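Local coordinates for uncharacterized protein (PDB 4ECO) that is of unknown function but, as a leucine-rich repeat protein, probably binds other proteins through its curved solenoid surface, at residues A[304-309]-A[329-334]; A[349-354]-A[369-374]; A[388-393]-A[411-416]; A[419-424]-A[443-448]. One frame throughout, in Å; residues are numbered along the deposited sequence.

Contact 1: residues A[304-309]-A[329-334]; sequences GEKIQI and MKKLGM
Lys331 lays its side chain over the bend formed by Glu305, Lys306 and Gln308, and it has the largest surface buried in this contact. Its CD lies 3.4 Å from Glu305 O, a contact of methylene with carbonyl oxygen. A third torsion of 131° then swings CE to 3.5 Å from Gln308 NE2. At the far end Lys331 NZ donates to a water at 2.8 Å, and this water donates to Lys306 O at 2.9 Å. Gln308 is stretched out beyond CG and passes obliquely over the lysine, with its CG 3.4 Å from Lys331 O. An alanine at Gln308 would remove CG and the carboxamide and would probably take the cover off Lys331 CE and leave the outer end of that chain less restrained. The backbone of Gln308 has a separate task: its O accepts both Gly333 N (2.8 Å) and Met334 N (3.0 Å), the first tilted 26° from the carbonyl plane and the second within it. On the buried side the selenomethionine Met329 bends at its third torsion and sets CE against CB, CG2 and CD1 of Ile307, while packing on Trp295 and Ala299 of helix 288-300. The chemistry is thus divided: selenomethionine and isoleucine pack together on the buried side, a forked backbone bond leads into the parallel strands 309-311 and 334-336, and a water links the outer ammonium to the carbonyl of Lys306.

Contact 2: residues A[349-354]-A[369-374]; sequences FGSEIK and PANFCG
The ring of Phe349 turns its edge to the face of Phe372 in an offset edge-to-face pair, centroids 5.5 Å apart and planes at 80°. Phe349 CD2 stands 4.0 Å above the Phe372 plane, displaced toward the rim, and the nearest carbons are Phe349 CE2 and Phe372 CZ at 3.7 Å. Phe372 O sits at the edge of the Phe349 ring, in its plane. Phe372 has CG anti to the backbone N (chi1 -174°); its ring lies side by side with that of Phe349 and also touches Phe320 and Leu358, while Phe349 packs on Leu332. The same Phe372 O accepts Phe349 N at 2.9 Å, and Gly350 N adds only weak bonds to Asn371 O and Phe372 O. Farther along, Gly374 N donates to Ile353 O at 2.8 Å, approaching almost in line with the carbonyl. Gly374 CA lies close to Ser351 O, a CA-H...O contact. Lys354 folds back over Gly374, its CD 3.9 Å from Gly374 C, and NZ reaches Ser351 O in a weak bond. Chemically, aromatic carbon faces the interior and the clear hydrogen bonds across the contact are main-chain ones, where parallel strands 354-359 and 373-375 meet in neighbouring coils of the leucine-rich repeat solenoid.

Contact 3: residues A[388-393]-A[411-416]; sequences KLKYIP and YNEIGS
Lys388 runs beside Glu413, its CE 3.3 Å from Glu413 OE2, although its NZ stays 4.3 Å from Glu413 OE1, beyond a salt bridge. Next, Leu389 N donates to Asn412 OD1 at 2.9 Å, nearly straight at the hydrogen (165°). The leucine side chain lies alongside the carboxamide, whose ND2 donates to Phe384 O and Phe409 O, so that both ends of this buried amide are satisfied by main chain and its rotation is fixed. Leu389 O accepts Glu413 N at 2.9 Å. Lys390 points its CB away from the other segment, but a second torsion of -53° bends the chain back at CD, and NZ ends 2.8 Å from Glu413 OE1 in a salt bridge, approaching from above the carboxylate plane. That ammonium also donates to Lys388 O at 3.0 Å, so a carboxylate and a carbonyl hold it together. The carbonyl of Lys390 takes a weak bond from Gly415 N, within the type II turn from Glu413 to Ser416, a turn closed by Ser416 N and OG on Glu413 O. Finally Ile392 crosses Ile414 at about a right angle, CG1 to CD1 4.0 Å, on the buried side. Asn412 occupies the asparagine position of the leucine-rich repeat consensus, and an amide that bonds the backbone of the preceding repeat as well as its own is characteristic of that solenoid.

Contact 4: residues A[419-424]-A[443-448]; sequences GKNFDP and NQISKF
Two successive coils of the leucine-rich repeat solenoid are joined where Asn421 reaches Lys447, each in a loop that follows a consensus strand. Asn421 ND2 donates to Lys447 O at 3.0 Å, fairly straight at 160°. The acceptor lies close to the plane of the amide, whereas the donor stands 40° above the carbonyl plane of Lys447. On the other arm of the carboxamide, Asn421 OD1 rests against Ile445, 3.5 Å from CG1 and 3.6 Å from CG2, the two side chains crossing at about a right angle. A water fills the angle between the loops: Lys447 N donates to it at 3.0 Å, and both Gly419 O and Asn421 OD1 lie within hydrogen-bonding range of it. An alanine at Asn421 would remove the carboxamide and would probably deprive Lys447 O of this donor, the water of one possible acceptor and Ile445 of the group lying across it. Beside this, Ser446 OG lies 3.7 Å from Gly419 CA, while Lys447 CG lies 4.0 Å from Gly419 O. A side-chain amide and a water link the loop 419-424 to the segment that follows the consensus asparagine in the next coil, as coils stack in a leucine-rich repeat solenoid.

How the contacts relate
From the N terminus, contact 1 closes a loop that carries strand 309-311 and helix 323-326, ending where strand 334-336 begins. Contact 2 opens later and spans strands 354-359 and 364-367. Contacts 3 and 4 follow, each enclosing one further strand, 404-408 and 435-439. All four are in series; none nests in or crosses another. Contacts 1 and 2 touch, Leu332 CD2 lying 3.5 Å from Phe349 CE1. Contacts 3 and 4 also meet, with probable hydrogen bonds from Ile392 N to Asn421 O and from Ile414 N to Asn443 OD1. Between the two pairs, contacts 2 and 3 come within about 5 Å at their nearest atoms. Together they stitch successive coils of the solenoid.

Contact 1: residues A[304-309]-A[329-334]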
loop_
_atom_site.group_PDB
_atom_site.type_symbol
_atom_site.label_atom_id
_atom_site.label_comp_id
_atom_site.label_asym_id
_atom_site.label_seq_id
_atom_site.Cartn_x
_atom_site.Cartn_y
_atom_site.Cartn_z
ATOM N N GLY A 304 -7.380 -7.840 -22.108
ATOM C CA GLY A 304 -6.054 -7.325 -21.756
ATOM C C GLY A 304 -5.938 -5.834 -21.991
ATOM O O GLY A 304 -5.439 -5.082 -21.140
ATOM N N GLU A 305 -6.483 -5.408 -23.140
ATOM C CA GLU A 305 -6.573 -4.019 -23.567
ATOM C C GLU A 305 -7.490 -3.166 -22.679
ATOM O O GLU A 305 -7.452 -1.933 -22.795
ATOM C CB GLU A 305 -7.139 -3.962 -24.978
ATOM C CG GLU A 305 -6.306 -4.595 -26.068
ATOM C CD GLU A 305 -6.909 -4.332 -27.436
ATOM O OE1 GLU A 305 -7.540 -3.265 -27.624
ATOM O OE2 GLU A 305 -6.739 -5.191 -28.329
ATOM N N LYS A 306 -8.358 -3.811 -21.850
ATOM C CA LYS A 306 -9.366 -3.102 -21.051
ATOM C C LYS A 306 -8.998 -2.968 -19.568
ATOM O O LYS A 306 -9.432 -1.997 -18.951
ATOM C CB LYS A 306 -10.750 -3.789 -21.159
ATOM C CG LYS A 306 -11.350 -3.850 -22.572
ATOM C CD LYS A 306 -11.797 -2.495 -23.103
ATOM C CE LYS A 306 -12.362 -2.584 -24.501
ATOM N NZ LYS A 306 -12.758 -1.244 -25.035
ATOM N N ILE A 307 -8.246 -3.935 -18.996
ATOM C CA ILE A 307 -7.878 -3.983 -17.570
ATOM C C ILE A 307 -7.125 -2.707 -17.180
ATOM O O ILE A 307 -6.248 -2.246 -17.908
ATOM C CB ILE A 307 -7.061 -5.272 -17.268
ATOM C CG1 ILE A 307 -7.964 -6.529 -17.477
ATOM C CG2 ILE A 307 -6.486 -5.249 -15.856
ATOM C CD1 ILE A 307 -7.286 -7.870 -17.646
ATOM N N GLN A 308 -7.511 -2.124 -16.047
ATOM C CA GLN A 308 -6.967 -0.870 -15.523
ATOM C C GLN A 308 -6.319 -1.044 -14.149
ATOM O O GLN A 308 -5.418 -0.271 -13.816
ATOM C CB GLN A 308 -8.089 0.193 -15.427
ATOM C CG GLN A 308 -8.576 0.683 -16.790
ATOM C CD GLN A 308 -9.741 1.648 -16.764
ATOM O OE1 GLN A 308 -10.544 1.697 -15.837
ATOM N NE2 GLN A 308 -9.923 2.377 -17.858
ATOM N N ILE A 309 -6.815 -2.013 -13.333
ATOM C CA ILE A 309 -6.337 -2.272 -11.961
ATOM C C ILE A 309 -6.088 -3.758 -11.775
ATOM O O ILE A 309 -6.962 -4.557 -12.068
ATOM C CB ILE A 309 -7.343 -1.740 -10.886
ATOM C CG1 ILE A 309 -7.786 -0.283 -11.180
ATOM C CG2 ILE A 309 -6.781 -1.893 -9.462
ATOM C CD1 ILE A 309 -9.083 0.128 -10.548
HETATM N N MSE A 329 -1.540 -4.386 -22.558
HETATM C CA MSE A 329 -2.364 -3.842 -21.458
HETATM C C MSE A 329 -2.231 -2.299 -21.349
HETATM O O MSE A 329 -1.913 -1.754 -20.283
HETATM C CB MSE A 329 -1.968 -4.503 -20.130
HETATM C CG MSE A 329 -1.900 -6.016 -20.190
HETATM SE SE MSE A 329 -1.858 -6.691 -18.386
HETATM C CE MSE A 329 -3.734 -6.780 -18.120
ATOM N N LYS A 330 -2.541 -1.612 -22.460
ATOM C CA LYS A 330 -2.446 -0.158 -22.648
ATOM C C LYS A 330 -3.229 0.605 -21.602
ATOM O O LYS A 330 -2.771 1.652 -21.179
ATOM C CB LYS A 330 -2.924 0.249 -24.055
ATOM C CG LYS A 330 -2.135 -0.489 -25.136
ATOM C CD LYS A 330 -2.278 0.072 -26.535
ATOM C CE LYS A 330 -1.412 -0.700 -27.507
ATOM N NZ LYS A 330 -1.819 -2.134 -27.597
ATOM N N LYS A 331 -4.374 0.082 -21.151
ATOM C CA LYS A 331 -5.195 0.791 -20.179
ATOM C C LYS A 331 -4.736 0.559 -18.715
ATOM O O LYS A 331 -5.354 1.149 -17.822
ATOM C CB LYS A 331 -6.679 0.395 -20.332
ATOM C CG LYS A 331 -7.447 1.179 -21.385
ATOM C CD LYS A 331 -8.909 0.778 -21.417
ATOM C CE LYS A 331 -9.828 1.970 -21.383
ATOM N NZ LYS A 331 -11.253 1.558 -21.348
ATOM N N LEU A 332 -3.645 -0.228 -18.459
ATOM C CA LEU A 332 -3.195 -0.516 -17.086
ATOM C C LEU A 332 -2.738 0.746 -16.330
ATOM O O LEU A 332 -1.905 1.496 -16.832
ATOM C CB LEU A 332 -2.064 -1.560 -17.063
ATOM C CG LEU A 332 -1.564 -2.034 -15.678
ATOM C CD1 LEU A 332 -2.671 -2.732 -14.877
ATOM C CD2 LEU A 332 -0.371 -2.937 -15.831
ATOM N N GLY A 333 -3.259 0.937 -15.118
ATOM C CA GLY A 333 -2.923 2.092 -14.292
ATOM C C GLY A 333 -2.532 1.786 -12.859
ATOM O O GLY A 333 -1.929 2.628 -12.175
HETATM N N MSE A 334 -2.886 0.588 -12.372
HETATM C CA MSE A 334 -2.566 0.196 -10.992
HETATM C C MSE A 334 -2.102 -1.249 -10.938
HETATM O O MSE A 334 -2.780 -2.151 -11.453
HETATM C CB MSE A 334 -3.759 0.392 -10.061
HETATM C CG MSE A 334 -4.063 1.848 -9.744
HETATM SE SE MSE A 334 -5.690 2.041 -8.667
HETATM C CE MSE A 334 -5.112 1.048 -7.019
HETATM O O HOH W 1 -11.901 -0.728 -19.907
#

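Contact 2: residues A[349-354]-A[369-374]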
loop_
_atom_site.group_PDB
_atom_site.type_symbol
_atom_site.label_atom_id
_atom_site.label_comp_id
_atom_site.label_asym_id
_atom_site.label_seq_id
_atom_site.Cartn_x
_atom_site.Cartn_y
_atom_site.Cartn_z
ATOM N N PHE A 349 6.715 -3.201 -19.208
ATOM C CA PHE A 349 5.442 -2.864 -19.874
ATOM C C PHE A 349 5.658 -1.853 -21.027
ATOM O O PHE A 349 4.971 -1.906 -22.059
ATOM C CB PHE A 349 4.442 -2.256 -18.869
ATOM C CG PHE A 349 3.957 -3.168 -17.772
ATOM C CD1 PHE A 349 2.820 -3.949 -17.948
ATOM C CD2 PHE A 349 4.621 -3.231 -16.554
ATOM C CE1 PHE A 349 2.378 -4.800 -16.935
ATOM C CE2 PHE A 349 4.185 -4.092 -15.547
ATOM C CZ PHE A 349 3.066 -4.868 -15.742
ATOM N N GLY A 350 6.577 -0.908 -20.784
ATOM C CA GLY A 350 6.899 0.199 -21.672
ATOM C C GLY A 350 6.440 1.517 -21.082
ATOM O O GLY A 350 5.540 1.534 -20.234
ATOM N N SER A 351 7.066 2.632 -21.520
ATOM C CA SER A 351 6.764 4.010 -21.085
ATOM C C SER A 351 5.310 4.404 -21.376
ATOM O O SER A 351 4.738 5.213 -20.649
ATOM C CB SER A 351 7.678 5.012 -21.789
ATOM O OG SER A 351 8.967 4.513 -22.098
ATOM N N GLU A 352 4.743 3.854 -22.471
ATOM C CA GLU A 352 3.381 4.075 -22.978
ATOM C C GLU A 352 2.299 3.729 -21.933
ATOM O O GLU A 352 1.245 4.380 -21.917
ATOM C CB GLU A 352 3.120 3.254 -24.244
ATOM C CG GLU A 352 4.053 3.590 -25.395
ATOM C CD GLU A 352 5.523 3.274 -25.172
ATOM O OE1 GLU A 352 5.841 2.313 -24.430
ATOM O OE2 GLU A 352 6.366 4.018 -25.722
ATOM N N ILE A 353 2.545 2.695 -21.085
ATOM C CA ILE A 353 1.633 2.272 -20.017
ATOM C C ILE A 353 1.943 3.180 -18.828
ATOM O O ILE A 353 3.072 3.197 -18.347
ATOM C CB ILE A 353 1.758 0.742 -19.734
ATOM C CG1 ILE A 353 1.052 -0.059 -20.858
ATOM C CG2 ILE A 353 1.211 0.363 -18.338
ATOM C CD1 ILE A 353 1.608 -1.404 -21.128
ATOM N N LYS A 354 0.959 3.996 -18.426
ATOM C CA LYS A 354 1.098 4.996 -17.380
ATOM C C LYS A 354 0.484 4.521 -16.060
ATOM O O LYS A 354 -0.735 4.421 -15.950
ATOM C CB LYS A 354 0.442 6.319 -17.826
ATOM C CG LYS A 354 1.009 6.909 -19.106
ATOM C CD LYS A 354 2.398 7.493 -18.910
ATOM C CE LYS A 354 2.957 7.981 -20.216
ATOM N NZ LYS A 354 4.389 8.313 -20.081
ATOM N N PRO A 369 13.859 -2.683 -15.150
ATOM C CA PRO A 369 14.371 -2.300 -16.485
ATOM C C PRO A 369 14.139 -0.847 -16.819
ATOM O O PRO A 369 13.273 -0.206 -16.217
ATOM C CB PRO A 369 13.579 -3.193 -17.446
ATOM C CG PRO A 369 12.340 -3.507 -16.714
ATOM C CD PRO A 369 12.747 -3.646 -15.269
ATOM N N ALA A 370 14.909 -0.353 -17.798
ATOM C CA ALA A 370 14.901 1.038 -18.270
ATOM C C ALA A 370 13.509 1.490 -18.723
ATOM O O ALA A 370 13.124 2.641 -18.466
ATOM C CB ALA A 370 15.887 1.195 -19.414
ATOM N N ASN A 371 12.751 0.575 -19.338
ATOM C CA ASN A 371 11.439 0.912 -19.850
ATOM C C ASN A 371 10.324 0.246 -19.069
ATOM O O ASN A 371 9.258 -0.053 -19.636
ATOM C CB ASN A 371 11.360 0.493 -21.324
ATOM C CG ASN A 371 10.713 1.552 -22.175
ATOM O OD1 ASN A 371 10.876 2.758 -21.926
ATOM N ND2 ASN A 371 10.006 1.136 -23.238
ATOM N N PHE A 372 10.534 0.038 -17.754
ATOM C CA PHE A 372 9.564 -0.692 -16.952
ATOM C C PHE A 372 8.137 -0.165 -17.155
ATOM O O PHE A 372 7.252 -0.961 -17.498
ATOM C CB PHE A 372 9.919 -0.705 -15.476
ATOM C CG PHE A 372 8.962 -1.593 -14.727
ATOM C CD1 PHE A 372 8.957 -2.976 -14.940
ATOM C CD2 PHE A 372 8.022 -1.051 -13.855
ATOM C CE1 PHE A 372 8.037 -3.800 -14.283
ATOM C CE2 PHE A 372 7.106 -1.878 -13.188
ATOM C CZ PHE A 372 7.121 -3.247 -13.406
ATOM N N CYS A 373 7.931 1.169 -16.995
ATOM C CA CYS A 373 6.632 1.818 -17.170
ATOM C C CYS A 373 6.760 3.344 -17.212
ATOM O O CYS A 373 7.823 3.898 -16.936
ATOM C CB CYS A 373 5.691 1.404 -16.043
ATOM S SG CYS A 373 6.170 2.050 -14.423
ATOM N N GLY A 374 5.631 3.996 -17.501
ATOM C CA GLY A 374 5.447 5.435 -17.444
ATOM C C GLY A 374 4.617 5.729 -16.206
ATOM O O GLY A 374 4.298 4.805 -15.446
#

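Contact 3: residues A[388-393]-A[411-416]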
loop_
_atom_site.group_PDB
_atom_site.type_symbol
_atom_site.label_atom_id
_atom_site.label_comp_id
_atom_site.label_asym_id
_atom_site.label_seq_id
_atom_site.Cartn_x
_atom_site.Cartn_y
_atom_site.Cartn_z
ATOM N N LYS A 388 15.897 -6.997 -3.672
ATOM C CA LYS A 388 17.334 -7.159 -3.775
ATOM C C LYS A 388 17.894 -6.217 -4.848
ATOM O O LYS A 388 18.793 -6.609 -5.568
ATOM C CB LYS A 388 17.662 -8.634 -4.093
ATOM C CG LYS A 388 17.283 -9.628 -2.989
ATOM C CD LYS A 388 17.996 -10.986 -3.172
ATOM C CE LYS A 388 19.389 -11.014 -2.593
ATOM N NZ LYS A 388 20.029 -12.344 -2.739
ATOM N N LEU A 389 17.362 -4.982 -4.958
ATOM C CA LEU A 389 17.783 -4.009 -5.976
ATOM C C LEU A 389 19.211 -3.552 -5.771
ATOM O O LEU A 389 19.546 -3.116 -4.667
ATOM C CB LEU A 389 16.882 -2.768 -5.994
ATOM C CG LEU A 389 15.446 -2.893 -6.488
ATOM C CD1 LEU A 389 14.739 -1.556 -6.345
ATOM C CD2 LEU A 389 15.379 -3.372 -7.943
ATOM N N LYS A 390 20.051 -3.611 -6.831
ATOM C CA LYS A 390 21.443 -3.184 -6.674
ATOM C C LYS A 390 21.571 -1.686 -6.906
ATOM O O LYS A 390 22.526 -1.066 -6.420
ATOM C CB LYS A 390 22.431 -3.944 -7.614
ATOM C CG LYS A 390 22.305 -5.468 -7.716
ATOM C CD LYS A 390 22.322 -6.201 -6.382
ATOM C CE LYS A 390 21.760 -7.596 -6.567
ATOM N NZ LYS A 390 21.340 -8.196 -5.276
ATOM N N TYR A 391 20.644 -1.110 -7.691
ATOM C CA TYR A 391 20.717 0.305 -8.063
ATOM C C TYR A 391 19.358 0.983 -8.049
ATOM O O TYR A 391 18.331 0.295 -8.123
ATOM C CB TYR A 391 21.305 0.431 -9.499
ATOM C CG TYR A 391 22.558 -0.370 -9.791
ATOM C CD1 TYR A 391 23.798 0.016 -9.279
ATOM C CD2 TYR A 391 22.521 -1.464 -10.644
ATOM C CE1 TYR A 391 24.968 -0.689 -9.594
ATOM C CE2 TYR A 391 23.678 -2.187 -10.956
ATOM C CZ TYR A 391 24.901 -1.795 -10.434
ATOM O OH TYR A 391 26.031 -2.516 -10.760
ATOM N N ILE A 392 19.345 2.341 -8.018
ATOM C CA ILE A 392 18.105 3.117 -8.122
ATOM C C ILE A 392 17.746 3.148 -9.619
ATOM O O ILE A 392 18.594 3.545 -10.434
ATOM C CB ILE A 392 18.226 4.526 -7.488
ATOM C CG1 ILE A 392 18.550 4.437 -5.974
ATOM C CG2 ILE A 392 16.950 5.354 -7.757
ATOM C CD1 ILE A 392 19.162 5.744 -5.349
ATOM N N PRO A 393 16.541 2.675 -10.015
ATOM C CA PRO A 393 16.222 2.581 -11.458
ATOM C C PRO A 393 15.978 3.935 -12.135
ATOM O O PRO A 393 15.170 4.742 -11.668
ATOM C CB PRO A 393 14.947 1.718 -11.490
ATOM C CG PRO A 393 14.318 1.923 -10.147
ATOM C CD PRO A 393 15.456 2.108 -9.185
ATOM N N TYR A 411 15.223 -1.320 2.347
ATOM C CA TYR A 411 15.464 -2.746 2.428
ATOM C C TYR A 411 15.745 -3.318 1.069
ATOM O O TYR A 411 14.985 -4.126 0.548
ATOM C CB TYR A 411 14.301 -3.460 3.072
ATOM C CG TYR A 411 14.285 -3.363 4.570
ATOM C CD1 TYR A 411 15.011 -4.261 5.351
ATOM C CD2 TYR A 411 13.483 -2.421 5.221
ATOM C CE1 TYR A 411 14.962 -4.207 6.745
ATOM C CE2 TYR A 411 13.396 -2.382 6.613
ATOM C CZ TYR A 411 14.144 -3.274 7.369
ATOM O OH TYR A 411 14.065 -3.271 8.735
ATOM N N ASN A 412 16.841 -2.863 0.486
ATOM C CA ASN A 412 17.354 -3.321 -0.798
ATOM C C ASN A 412 18.856 -3.513 -0.639
ATOM O O ASN A 412 19.342 -3.622 0.495
ATOM C CB ASN A 412 16.978 -2.359 -1.942
ATOM C CG ASN A 412 15.636 -2.661 -2.578
ATOM O OD1 ASN A 412 15.433 -3.723 -3.168
ATOM N ND2 ASN A 412 14.691 -1.735 -2.477
ATOM N N GLU A 413 19.578 -3.613 -1.760
ATOM C CA GLU A 413 21.020 -3.821 -1.773
ATOM C C GLU A 413 21.686 -2.727 -2.608
ATOM O O GLU A 413 22.677 -2.984 -3.300
ATOM C CB GLU A 413 21.333 -5.224 -2.299
ATOM C CG GLU A 413 21.218 -6.249 -1.199
ATOM C CD GLU A 413 20.750 -7.625 -1.616
ATOM O OE1 GLU A 413 21.394 -8.246 -2.493
ATOM O OE2 GLU A 413 19.760 -8.103 -1.015
ATOM N N ILE A 414 21.132 -1.495 -2.540
ATOM C CA ILE A 414 21.624 -0.333 -3.300
ATOM C C ILE A 414 22.986 0.064 -2.739
ATOM O O ILE A 414 23.131 0.177 -1.527
ATOM C CB ILE A 414 20.589 0.822 -3.290
ATOM C CG1 ILE A 414 19.279 0.360 -4.018
ATOM C CG2 ILE A 414 21.158 2.108 -3.894
ATOM C CD1 ILE A 414 18.059 1.145 -3.717
ATOM N N GLY A 415 23.972 0.178 -3.634
ATOM C CA GLY A 415 25.360 0.514 -3.314
ATOM C C GLY A 415 26.225 -0.699 -2.981
ATOM O O GLY A 415 27.409 -0.557 -2.643
ATOM N N SER A 416 25.635 -1.908 -3.049
ATOM C CA SER A 416 26.354 -3.129 -2.727
ATOM C C SER A 416 27.381 -3.477 -3.798
ATOM O O SER A 416 28.423 -4.055 -3.468
ATOM C CB SER A 416 25.386 -4.294 -2.555
ATOM O OG SER A 416 24.731 -4.600 -3.773
HETATM O O HOH W 2 25.004 -1.447 -6.304
#

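Contact 4: residues A[419-424]-A[443-448]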
loop_
_atom_site.group_PDB
_atom_site.type_symbol
_atom_site.label_atom_id
_atom_site.label_comp_id
_atom_site.label_asym_id
_atom_site.label_seq_id
_atom_site.Cartn_x
_atom_site.Cartn_y
_atom_site.Cartn_z
ATOM N N GLY A 419 29.964 -0.080 -4.578
ATOM C CA GLY A 419 29.518 1.194 -4.016
ATOM C C GLY A 419 28.784 2.123 -4.972
ATOM O O GLY A 419 28.715 3.333 -4.730
ATOM N N LYS A 420 28.209 1.572 -6.060
ATOM C CA LYS A 420 27.473 2.358 -7.049
ATOM C C LYS A 420 25.985 2.305 -6.733
ATOM O O LYS A 420 25.426 1.212 -6.582
ATOM C CB LYS A 420 27.759 1.860 -8.487
ATOM C CG LYS A 420 29.239 1.830 -8.868
ATOM C CD LYS A 420 29.901 3.204 -8.841
ATOM C CE LYS A 420 31.410 3.128 -8.890
ATOM N NZ LYS A 420 32.024 4.423 -8.487
ATOM N N ASN A 421 25.350 3.487 -6.610
ATOM C CA ASN A 421 23.925 3.610 -6.281
ATOM C C ASN A 421 23.064 3.580 -7.547
ATOM O O ASN A 421 21.833 3.367 -7.478
ATOM C CB ASN A 421 23.668 4.894 -5.495
ATOM C CG ASN A 421 24.581 5.094 -4.311
ATOM O OD1 ASN A 421 24.740 4.221 -3.459
ATOM N ND2 ASN A 421 25.222 6.244 -4.249
ATOM N N PHE A 422 23.728 3.796 -8.713
ATOM C CA PHE A 422 23.095 3.832 -10.041
ATOM C C PHE A 422 23.885 2.984 -10.990
ATOM O O PHE A 422 25.114 2.961 -10.906
ATOM C CB PHE A 422 22.987 5.279 -10.559
ATOM C CG PHE A 422 22.481 6.270 -9.523
ATOM C CD1 PHE A 422 21.124 6.364 -9.226
ATOM C CD2 PHE A 422 23.371 7.075 -8.816
ATOM C CE1 PHE A 422 20.667 7.263 -8.255
ATOM C CE2 PHE A 422 22.909 7.964 -7.844
ATOM C CZ PHE A 422 21.558 8.059 -7.576
ATOM N N ASP A 423 23.181 2.245 -11.871
ATOM C CA ASP A 423 23.802 1.319 -12.834
ATOM C C ASP A 423 24.869 2.031 -13.631
ATOM O O ASP A 423 24.567 3.003 -14.325
ATOM C CB ASP A 423 22.767 0.671 -13.780
ATOM C CG ASP A 423 23.225 -0.577 -14.528
ATOM O OD1 ASP A 423 24.465 -0.850 -14.558
ATOM O OD2 ASP A 423 22.357 -1.270 -15.105
ATOM N N PRO A 424 26.141 1.600 -13.487
ATOM C CA PRO A 424 27.224 2.251 -14.251
ATOM C C PRO A 424 27.154 1.903 -15.742
ATOM O O PRO A 424 27.699 2.638 -16.558
ATOM C CB PRO A 424 28.505 1.705 -13.606
ATOM C CG PRO A 424 28.071 0.878 -12.440
ATOM C CD PRO A 424 26.659 0.473 -12.688
ATOM N N ASN A 443 19.958 -0.126 3.320
ATOM C CA ASN A 443 20.599 -0.481 2.052
ATOM C C ASN A 443 22.108 -0.665 2.307
ATOM O O ASN A 443 22.509 -0.882 3.457
ATOM C CB ASN A 443 20.312 0.586 0.974
ATOM C CG ASN A 443 19.098 0.295 0.145
ATOM O OD1 ASN A 443 19.124 -0.551 -0.731
ATOM N ND2 ASN A 443 18.016 1.008 0.371
ATOM N N GLN A 444 22.943 -0.571 1.265
ATOM C CA GLN A 444 24.375 -0.731 1.428
ATOM C C GLN A 444 25.113 0.452 0.801
ATOM O O GLN A 444 26.213 0.285 0.249
ATOM C CB GLN A 444 24.811 -2.054 0.820
ATOM C CG GLN A 444 24.441 -3.247 1.682
ATOM C CD GLN A 444 24.869 -4.528 1.038
ATOM O OE1 GLN A 444 24.053 -5.389 0.714
ATOM N NE2 GLN A 444 26.161 -4.660 0.789
ATOM N N ILE A 445 24.520 1.667 0.936
ATOM C CA ILE A 445 25.045 2.911 0.371
ATOM C C ILE A 445 26.296 3.366 1.154
ATOM O O ILE A 445 26.183 3.718 2.330
ATOM C CB ILE A 445 23.923 4.001 0.349
ATOM C CG1 ILE A 445 22.776 3.594 -0.596
ATOM C CG2 ILE A 445 24.480 5.408 -0.021
ATOM C CD1 ILE A 445 21.468 4.377 -0.381
ATOM N N SER A 446 27.470 3.399 0.481
ATOM C CA SER A 446 28.763 3.839 1.079
ATOM C C SER A 446 29.240 5.203 0.549
ATOM O O SER A 446 30.158 5.799 1.119
ATOM C CB SER A 446 29.860 2.813 0.823
ATOM O OG SER A 446 29.838 2.363 -0.519
ATOM N N LYS A 447 28.631 5.663 -0.552
ATOM C CA LYS A 447 28.892 6.917 -1.243
ATOM C C LYS A 447 27.610 7.679 -1.308
ATOM O O LYS A 447 26.589 7.099 -1.671
ATOM C CB LYS A 447 29.468 6.654 -2.656
ATOM C CG LYS A 447 30.833 5.974 -2.683
ATOM C CD LYS A 447 31.939 6.822 -2.042
ATOM C CE LYS A 447 33.248 6.086 -2.051
ATOM N NZ LYS A 447 34.333 6.917 -1.485
ATOM N N PHE A 448 27.628 8.966 -0.940
ATOM C CA PHE A 448 26.421 9.798 -0.924
ATOM C C PHE A 448 25.803 9.900 -2.318
ATOM O O PHE A 448 26.526 10.187 -3.272
ATOM C CB PHE A 448 26.718 11.188 -0.371
ATOM C CG PHE A 448 25.480 12.032 -0.146
ATOM C CD1 PHE A 448 24.711 11.879 0.999
ATOM C CD2 PHE A 448 25.097 12.994 -1.069
ATOM C CE1 PHE A 448 23.578 12.659 1.204
ATOM C CE2 PHE A 448 23.957 13.763 -0.867
ATOM C CZ PHE A 448 23.205 13.590 0.264
HETATM O O HOH W 3 27.153 3.835 -2.430
#